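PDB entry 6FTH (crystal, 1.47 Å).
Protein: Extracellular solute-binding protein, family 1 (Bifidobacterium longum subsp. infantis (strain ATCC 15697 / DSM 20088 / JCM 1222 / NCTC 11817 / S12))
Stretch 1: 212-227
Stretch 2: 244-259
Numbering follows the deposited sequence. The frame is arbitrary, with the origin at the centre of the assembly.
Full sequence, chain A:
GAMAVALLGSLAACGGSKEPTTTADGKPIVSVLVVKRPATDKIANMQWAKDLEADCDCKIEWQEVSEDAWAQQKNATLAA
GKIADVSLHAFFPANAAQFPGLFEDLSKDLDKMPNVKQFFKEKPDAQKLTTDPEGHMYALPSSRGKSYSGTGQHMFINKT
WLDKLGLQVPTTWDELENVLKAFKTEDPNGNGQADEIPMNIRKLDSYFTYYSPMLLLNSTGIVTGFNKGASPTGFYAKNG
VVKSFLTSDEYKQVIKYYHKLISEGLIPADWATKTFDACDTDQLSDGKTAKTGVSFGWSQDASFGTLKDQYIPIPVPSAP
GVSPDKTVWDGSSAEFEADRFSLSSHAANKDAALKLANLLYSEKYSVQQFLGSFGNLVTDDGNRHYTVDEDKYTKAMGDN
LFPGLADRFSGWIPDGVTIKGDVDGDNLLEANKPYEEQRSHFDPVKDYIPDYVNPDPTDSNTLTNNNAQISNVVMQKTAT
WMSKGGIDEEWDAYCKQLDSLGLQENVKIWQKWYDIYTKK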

# COMPACT_ATOMS: atom_id res chain seq x y z
N SER A 212 9.03 5.64 -0.25
CA SER A 212 9.74 6.61 0.56
C SER A 212 11.25 6.38 0.47
O SER A 212 11.71 5.23 0.48
CB SER A 212 9.34 6.41 2.02
OG SER A 212 10.11 7.24 2.87
N PRO A 213 12.07 7.45 0.46
CA PRO A 213 13.52 7.28 0.62
C PRO A 213 13.86 6.50 1.88
O PRO A 213 14.93 5.88 1.95
CB PRO A 213 14.07 8.72 0.69
CG PRO A 213 12.86 9.60 1.00
CD PRO A 213 11.67 8.87 0.39
N MET A 214 12.97 6.51 2.87
CA MET A 214 13.29 5.79 4.11
C MET A 214 13.17 4.29 3.97
O MET A 214 13.37 3.56 4.94
CB MET A 214 12.46 6.31 5.28
CG MET A 214 12.75 7.76 5.61
SD MET A 214 14.52 8.02 5.75
CE MET A 214 14.66 9.81 5.83
N LEU A 215 12.87 3.80 2.78
CA LEU A 215 13.06 2.38 2.53
C LEU A 215 14.50 1.94 2.78
O LEU A 215 14.74 0.75 2.97
CB LEU A 215 12.61 2.04 1.12
CG LEU A 215 11.11 2.03 0.89
CD1 LEU A 215 10.84 2.06 -0.60
CD2 LEU A 215 10.45 0.81 1.54
N LEU A 216 15.47 2.87 2.80
CA LEU A 216 16.84 2.51 3.18
C LEU A 216 16.97 2.09 4.64
O LEU A 216 18.01 1.56 5.03
CB LEU A 216 17.84 3.64 2.85
CG LEU A 216 18.18 3.78 1.36
CD1 LEU A 216 19.35 4.75 1.23
CD2 LEU A 216 18.53 2.47 0.70
N LEU A 217 15.93 2.29 5.46
CA LEU A 217 15.98 1.72 6.81
C LEU A 217 16.15 0.21 6.76
O LEU A 217 16.77 -0.37 7.66
CB LEU A 217 14.70 2.05 7.59
CG LEU A 217 14.61 3.47 8.13
CD1 LEU A 217 13.18 3.86 8.49
CD2 LEU A 217 15.53 3.62 9.34
N ASN A 218 15.66 -0.44 5.70
CA ASN A 218 15.82 -1.89 5.59
C ASN A 218 17.30 -2.28 5.51
O ASN A 218 17.69 -3.37 5.96
CB ASN A 218 15.05 -2.39 4.37
CG ASN A 218 13.54 -2.29 4.58
OD1 ASN A 218 12.94 -3.02 5.39
ND2 ASN A 218 12.90 -1.39 3.84
N SER A 219 18.13 -1.40 4.94
CA SER A 219 19.58 -1.60 4.88
C SER A 219 20.17 -1.76 6.26
O SER A 219 21.23 -2.39 6.39
CB SER A 219 20.29 -0.39 4.26
OG SER A 219 19.87 -0.18 2.94
N THR A 220 19.55 -1.15 7.26
CA THR A 220 20.09 -1.12 8.62
C THR A 220 19.58 -2.25 9.48
O THR A 220 20.01 -2.36 10.64
CB THR A 220 19.76 0.22 9.31
OG1 THR A 220 18.38 0.27 9.71
CG2 THR A 220 20.08 1.40 8.42
N GLY A 221 18.68 -3.08 8.97
CA GLY A 221 18.11 -4.16 9.72
C GLY A 221 16.79 -3.86 10.38
O GLY A 221 16.32 -4.68 11.19
N ILE A 222 16.17 -2.72 10.07
CA ILE A 222 14.82 -2.37 10.54
C ILE A 222 13.84 -2.65 9.41
O ILE A 222 13.98 -2.09 8.31
CB ILE A 222 14.74 -0.91 11.01
CG1 ILE A 222 15.54 -0.74 12.31
CG2 ILE A 222 13.27 -0.48 11.23
CD1 ILE A 222 15.66 0.72 12.77
N VAL A 223 12.86 -3.52 9.66
CA VAL A 223 11.88 -3.90 8.65
C VAL A 223 10.84 -2.79 8.53
O VAL A 223 10.14 -2.47 9.50
CB VAL A 223 11.19 -5.22 9.00
CG1 VAL A 223 10.23 -5.62 7.88
CG2 VAL A 223 12.19 -6.30 9.25
N THR A 224 10.71 -2.22 7.34
CA THR A 224 9.65 -1.24 7.10
C THR A 224 8.36 -1.93 6.63
O THR A 224 8.35 -3.10 6.22
CB THR A 224 10.06 -0.17 6.07
OG1 THR A 224 10.28 -0.78 4.79
CG2 THR A 224 11.35 0.54 6.47
N GLY A 225 7.26 -1.19 6.73
CA GLY A 225 5.97 -1.68 6.27
C GLY A 225 5.14 -0.56 5.69
O GLY A 225 4.08 -0.19 6.21
N PHE A 226 5.63 -0.02 4.59
CA PHE A 226 5.12 1.25 4.10
C PHE A 226 3.85 1.15 3.24
O PHE A 226 3.35 2.19 2.81
CB PHE A 226 6.22 2.06 3.40
CG PHE A 226 7.32 2.59 4.32
CD1 PHE A 226 7.15 2.71 5.69
CD2 PHE A 226 8.54 2.98 3.78
CE1 PHE A 226 8.17 3.21 6.49
CE2 PHE A 226 9.55 3.45 4.58
CZ PHE A 226 9.36 3.59 5.94
N ASN A 227 3.30 -0.04 2.99
CA ASN A 227 2.00 -0.08 2.32
C ASN A 227 0.91 0.50 3.21
O ASN A 227 -0.00 1.18 2.72
CB ASN A 227 1.60 -1.50 1.93
CG ASN A 227 2.30 -2.05 0.68
OD1 ASN A 227 3.39 -1.63 0.29
ND2 ASN A 227 1.67 -3.07 0.08
N SER A 244 10.17 3.02 18.18
CA SER A 244 10.10 4.00 17.11
C SER A 244 11.45 4.15 16.44
O SER A 244 12.47 4.31 17.11
CB SER A 244 9.65 5.37 17.61
OG SER A 244 9.64 6.33 16.54
N PHE A 245 11.46 4.13 15.11
CA PHE A 245 12.72 4.40 14.44
C PHE A 245 13.03 5.89 14.34
O PHE A 245 14.14 6.23 13.95
CB PHE A 245 12.82 3.70 13.08
CG PHE A 245 11.75 4.07 12.06
CD1 PHE A 245 11.75 5.31 11.42
CD2 PHE A 245 10.81 3.13 11.69
CE1 PHE A 245 10.79 5.60 10.47
CE2 PHE A 245 9.83 3.42 10.73
CZ PHE A 245 9.84 4.66 10.10
N LEU A 246 12.09 6.75 14.72
CA LEU A 246 12.28 8.19 14.53
C LEU A 246 13.43 8.73 15.35
O LEU A 246 13.98 9.77 15.00
CB LEU A 246 11.00 8.93 14.91
CG LEU A 246 9.77 8.63 14.06
CD1 LEU A 246 8.56 9.37 14.61
CD2 LEU A 246 9.99 9.01 12.60
N THR A 247 13.81 8.05 16.43
CA THR A 247 14.91 8.45 17.30
C THR A 247 16.04 7.43 17.30
O THR A 247 16.89 7.43 18.21
CB THR A 247 14.41 8.70 18.73
OG1 THR A 247 13.81 7.51 19.23
CG2 THR A 247 13.41 9.82 18.76
N SER A 248 16.09 6.56 16.29
CA SER A 248 17.07 5.49 16.25
C SER A 248 18.36 5.94 15.57
O SER A 248 18.33 6.78 14.66
CB SER A 248 16.52 4.28 15.50
OG SER A 248 16.33 4.55 14.13
N ASP A 249 19.47 5.35 15.98
CA ASP A 249 20.73 5.55 15.27
C ASP A 249 20.59 5.15 13.80
O ASP A 249 21.19 5.78 12.92
CB ASP A 249 21.83 4.75 15.95
CG ASP A 249 22.16 5.26 17.36
OD1 ASP A 249 22.01 6.48 17.63
OD2 ASP A 249 22.60 4.42 18.19
N GLU A 250 19.78 4.13 13.52
CA GLU A 250 19.58 3.70 12.14
C GLU A 250 19.01 4.82 11.27
O GLU A 250 19.47 5.04 10.15
CB GLU A 250 18.64 2.51 12.12
CG GLU A 250 19.24 1.24 12.67
CD GLU A 250 19.05 1.01 14.18
OE1 GLU A 250 18.81 1.96 14.94
OE2 GLU A 250 19.15 -0.17 14.59
N TYR A 251 17.97 5.50 11.77
CA TYR A 251 17.37 6.62 11.04
C TYR A 251 18.39 7.74 10.86
O TYR A 251 18.52 8.33 9.78
CB TYR A 251 16.14 7.12 11.82
CG TYR A 251 15.21 8.11 11.13
CD1 TYR A 251 14.48 7.73 10.01
CD2 TYR A 251 15.04 9.38 11.62
CE1 TYR A 251 13.62 8.62 9.38
CE2 TYR A 251 14.17 10.28 11.01
CZ TYR A 251 13.47 9.89 9.89
OH TYR A 251 12.62 10.74 9.25
N LYS A 252 19.13 8.06 11.92
CA LYS A 252 20.19 9.06 11.81
C LYS A 252 21.19 8.69 10.71
O LYS A 252 21.59 9.55 9.92
CB LYS A 252 20.92 9.19 13.16
CG LYS A 252 22.07 10.22 13.13
CD LYS A 252 22.53 10.75 14.50
CE LYS A 252 22.77 9.68 15.52
NZ LYS A 252 23.31 10.29 16.77
N GLN A 253 21.61 7.43 10.65
CA GLN A 253 22.59 7.00 9.66
C GLN A 253 22.03 7.08 8.24
O GLN A 253 22.76 7.46 7.31
CB GLN A 253 23.09 5.60 9.99
CG GLN A 253 23.93 5.55 11.29
CD GLN A 253 24.92 6.71 11.41
OE1 GLN A 253 25.65 7.01 10.46
NE2 GLN A 253 24.92 7.39 12.56
N VAL A 254 20.76 6.73 8.05
CA VAL A 254 20.14 6.88 6.73
C VAL A 254 20.17 8.34 6.30
O VAL A 254 20.49 8.66 5.15
CB VAL A 254 18.70 6.34 6.74
CG1 VAL A 254 17.98 6.75 5.48
CG2 VAL A 254 18.72 4.84 6.90
N ILE A 255 19.80 9.24 7.22
CA ILE A 255 19.80 10.66 6.90
C ILE A 255 21.20 11.14 6.52
O ILE A 255 21.38 11.88 5.54
CB ILE A 255 19.20 11.46 8.07
CG1 ILE A 255 17.69 11.21 8.17
CG2 ILE A 255 19.49 12.95 7.87
CD1 ILE A 255 17.04 11.71 9.43
N LYS A 256 22.22 10.72 7.27
CA LYS A 256 23.58 11.15 6.98
C LYS A 256 24.04 10.63 5.62
O LYS A 256 24.72 11.33 4.88
CB LYS A 256 24.52 10.72 8.09
CG LYS A 256 24.33 11.52 9.37
CD LYS A 256 25.35 11.13 10.44
CE LYS A 256 26.67 11.84 10.23
NZ LYS A 256 27.58 11.65 11.39
N TYR A 257 23.66 9.39 5.29
CA TYR A 257 24.02 8.82 3.99
C TYR A 257 23.38 9.62 2.87
O TYR A 257 24.06 9.98 1.89
CB TYR A 257 23.62 7.34 3.93
CG TYR A 257 23.98 6.62 2.64
CD1 TYR A 257 25.30 6.40 2.30
CD2 TYR A 257 23.00 6.14 1.81
CE1 TYR A 257 25.63 5.73 1.14
CE2 TYR A 257 23.32 5.47 0.65
CZ TYR A 257 24.63 5.26 0.34
OH TYR A 257 24.94 4.58 -0.82
N TYR A 258 22.08 9.90 3.00
CA TYR A 258 21.41 10.71 1.98
C TYR A 258 22.05 12.08 1.87
O TYR A 258 22.20 12.62 0.77
CB TYR A 258 19.92 10.85 2.25
CG TYR A 258 19.09 9.70 1.69
CD1 TYR A 258 19.18 9.34 0.35
CD2 TYR A 258 18.24 8.96 2.51
CE1 TYR A 258 18.41 8.30 -0.17
CE2 TYR A 258 17.49 7.93 2.00
CZ TYR A 258 17.57 7.59 0.67
OH TYR A 258 16.81 6.58 0.16
N HIS A 259 22.44 12.68 3.00
CA HIS A 259 23.06 14.00 2.88
C HIS A 259 24.39 13.92 2.14
O HIS A 259 24.71 14.80 1.34
CB HIS A 259 23.25 14.67 4.24
CG HIS A 259 23.92 16.00 4.14
ND1 HIS A 259 23.40 17.03 3.39
CD2 HIS A 259 25.11 16.44 4.62
CE1 HIS A 259 24.22 18.06 3.44
NE2 HIS A 259 25.27 17.73 4.18
O HOH W 1 18.87 -2.47 13.14

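A short 3-10 segment, 213-216, leads into a turn that runs against the helix beginning at Asp-249. The two stretches run in opposite senses: Pro-213 lies nearest Tyr-258, Leu-216 nearest Val-254, Leu-217 nearest Tyr-251 and Thr-220 nearest Glu-250. The backbones close in along the way, from 8.7 Å between the CA atoms of Pro-213 and Tyr-258 to 6.0 Å between those of Thr-220 and Glu-250. The larger separation at Pro-213 and Tyr-258 is spanned by the tyrosine ring.

At the wide end Tyr-258, with chi1 at -85°, brings its hydroxyl to the backbone of the first stretch. Its OH donates to Pro-213 O at 2.7 Å, the one direct hydrogen bond between the stretches. The same carbonyl also receives Leu-216 N at 3.2 Å, so the tyrosine ties itself to a turn already held internally. Leu-216, in the m,t rotamer, sends CD1 to 3.4 Å from Tyr-258 CZ and to 3.9 Å from Tyr-257 CD2, the latter at the edge of the ring.

Val-254 is the small residue that the middle of the contact is built around. Its t rotamer places CG1 4.1 Å from Leu-216 CB and 3.7 Å from Met-214 SD, while CG2 lies 3.8 Å from Leu-216 O and 4.0 Å from Thr-220 CG2. Both methyls are thus used. Met-214 starts sideways, but chi1 and chi2 both in m bend the chain so that its end comes nearer the helix; chi3 in t then carries CE on to 4.1 Å from Ile-255 CG1. Its sulfur also meets the Tyr-251 ring obliquely, with SD 3.8 Å from CE1.

Leu-217 likewise leaves its backbone sideways and reaches the other stretch through an m,t rotamer. CD1 sits over the face of Phe-245, 3.6 Å from the ring centroid and 13° off the normal, a clean CH-pi contact; CD2 comes closest to Tyr-251 CA, at 3.9 Å, and both methyls lie near the Tyr-251 ring. Phe-245 adopts p, and its CZ meets the edge of Phe-226, 4.2 Å from CE1. Ile-222, in m,t, fits CD1 against Glu-250 CB at 3.5 Å and Phe-245 CB at 4.1 Å.

Some polar groups at the narrow end are settled locally, others through a water. Thr-220 takes p, which lets OG1 donate back to Leu-217 O at 2.7 Å while its methyl faces Val-254. Glu-250 bends at chi2 (90°), and its OE2 accepts from a water at 2.7 Å; that water also donates to Thr-220 O at 2.7 Å, bridging the stretches. Ser-248, also p, caps the helix: its OG accepts from Tyr-251 N at 3.0 Å and donates to Phe-245 O at 2.8 Å, linking the helix start to the phenylalanine's backbone. Gly-221 suits its positive phi, where a CB would be jammed against the preceding carbonyl. The rule is apolar packing across the gap, with one direct hydrogen bond and one water bridge, and Thr-220 and Ser-248 bonding within their own stretches.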